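Local coordinates for YokD protein (Bacillus subtilis, PDB 2NYG) that binds coenzyme A and is probably an N-acetyltransferase of the aminoglycoside 3-N-acetyltransferase family that may contribute to antibiotic resistance, at residues M31-H36 against G64-P69. Residues are numbered along the deposited sequence; the frame is centred on the assembly and turned at random.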
# COMPACT_ATOMS: atom_id res chain seq x y z
N MET A 31 -1.87 22.25 -13.42
CA MET A 31 -2.90 21.45 -14.05
C MET A 31 -3.54 20.51 -13.01
O MET A 31 -2.85 19.97 -12.15
CB MET A 31 -2.25 20.63 -15.15
CG MET A 31 -3.13 20.26 -16.30
SD MET A 31 -2.11 19.49 -17.58
CE MET A 31 -2.37 20.62 -18.98
N THR A 32 -4.85 20.34 -13.06
CA THR A 32 -5.49 19.41 -12.13
C THR A 32 -5.72 18.18 -12.98
O THR A 32 -6.34 18.28 -14.04
CB THR A 32 -6.84 19.91 -11.63
OG1 THR A 32 -6.63 21.09 -10.85
CG2 THR A 32 -7.50 18.86 -10.77
N VAL A 33 -5.23 17.03 -12.54
CA VAL A 33 -5.37 15.84 -13.35
C VAL A 33 -5.75 14.55 -12.62
O VAL A 33 -5.18 14.20 -11.59
CB VAL A 33 -4.05 15.60 -14.17
CG1 VAL A 33 -2.88 15.44 -13.23
CG2 VAL A 33 -4.19 14.40 -15.07
N LEU A 34 -6.73 13.86 -13.18
CA LEU A 34 -7.17 12.58 -12.65
C LEU A 34 -6.29 11.52 -13.35
O LEU A 34 -6.25 11.45 -14.58
CB LEU A 34 -8.64 12.34 -12.98
CG LEU A 34 -9.31 11.10 -12.39
CD1 LEU A 34 -9.29 11.17 -10.87
CD2 LEU A 34 -10.73 11.01 -12.91
N VAL A 35 -5.61 10.70 -12.54
CA VAL A 35 -4.70 9.68 -13.05
C VAL A 35 -5.13 8.22 -12.87
O VAL A 35 -5.62 7.82 -11.81
CB VAL A 35 -3.29 9.82 -12.40
CG1 VAL A 35 -2.28 8.94 -13.13
CG2 VAL A 35 -2.84 11.25 -12.43
N HIS A 36 -4.91 7.44 -13.91
CA HIS A 36 -5.20 6.02 -13.94
C HIS A 36 -3.90 5.41 -14.43
O HIS A 36 -3.51 5.57 -15.59
CB HIS A 36 -6.34 5.77 -14.89
CG HIS A 36 -7.56 6.57 -14.58
ND1 HIS A 36 -8.38 6.28 -13.51
CD2 HIS A 36 -8.09 7.65 -15.19
CE1 HIS A 36 -9.36 7.16 -13.47
NE2 HIS A 36 -9.21 8.01 -14.47
N GLY A 64 -0.63 22.80 -8.77
CA GLY A 64 -1.45 21.83 -9.48
C GLY A 64 -2.13 20.90 -8.48
O GLY A 64 -1.89 20.99 -7.27
N THR A 65 -2.97 20.01 -8.98
CA THR A 65 -3.70 19.09 -8.11
C THR A 65 -3.75 17.73 -8.78
O THR A 65 -4.14 17.64 -9.93
CB THR A 65 -5.17 19.59 -7.88
OG1 THR A 65 -5.18 20.94 -7.37
CG2 THR A 65 -5.90 18.71 -6.90
N ILE A 66 -3.32 16.67 -8.09
CA ILE A 66 -3.41 15.34 -8.67
C ILE A 66 -4.42 14.51 -7.90
O ILE A 66 -4.36 14.38 -6.67
CB ILE A 66 -2.05 14.60 -8.72
CG1 ILE A 66 -1.54 14.29 -7.34
CG2 ILE A 66 -1.02 15.45 -9.43
CD1 ILE A 66 -0.14 13.75 -7.37
N VAL A 67 -5.38 13.96 -8.64
CA VAL A 67 -6.44 13.15 -8.07
C VAL A 67 -6.35 11.73 -8.62
O VAL A 67 -5.92 11.51 -9.76
CB VAL A 67 -7.85 13.73 -8.41
CG1 VAL A 67 -8.93 12.86 -7.79
CG2 VAL A 67 -7.97 15.15 -7.91
N MET A 68 -6.75 10.76 -7.81
CA MET A 68 -6.74 9.38 -8.24
C MET A 68 -7.92 8.69 -7.61
O MET A 68 -8.34 9.05 -6.52
CB MET A 68 -5.46 8.66 -7.78
CG MET A 68 -4.20 9.13 -8.44
SD MET A 68 -2.79 8.10 -7.99
CE MET A 68 -1.44 9.25 -8.12
N PRO A 69 -8.47 7.69 -8.30
CA PRO A 69 -9.61 6.94 -7.78
C PRO A 69 -9.02 5.95 -6.79
O PRO A 69 -7.99 5.35 -7.06
CB PRO A 69 -10.17 6.29 -9.03
CG PRO A 69 -8.95 5.97 -9.80
CD PRO A 69 -8.12 7.23 -9.66
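Val-33 and Val-35 are the residues of 32-36 whose backbone bonds to 65-69, a pattern expected of parallel strands. Val-33 N donates to Thr-65 O (2.9 Å) nearly head-on, with a C=O...N angle of 171°, and Val-35 N meets Val-67 O in the same manner. Val-33 O receives Val-67 N at 3.0 Å, the donor tilted out of the carbonyl plane. Two CA-H...O contacts run alongside, from Thr-32 CA to Thr-65 O and from Leu-34 CA to Val-67 O. The segment axes approach to 4.7 Å at 31°, and helix 48-60 links the strands as a beta-alpha-beta unit in the centre of a mixed sheet; strand 170-174 pairs with the far edge of 32-36. Side-chain packing divides between the two sheet faces. On one, Thr-32 and Thr-65 stand side by side, Thr-65 OG1 hydrogen-bonded to His-141 N, while Leu-34, with CG anti to its backbone N (chi1 -175°), reaches CD1 to Val-67 CG1 at 3.5 Å. On the other, Val-33 CG1 faces Ile-66 CG2 (4.2 Å). Beyond the last backbone bond, Pro-69 CG lies 3.8 Å from ND1 of His-36, whose side chain also touches the bound coenzyme A.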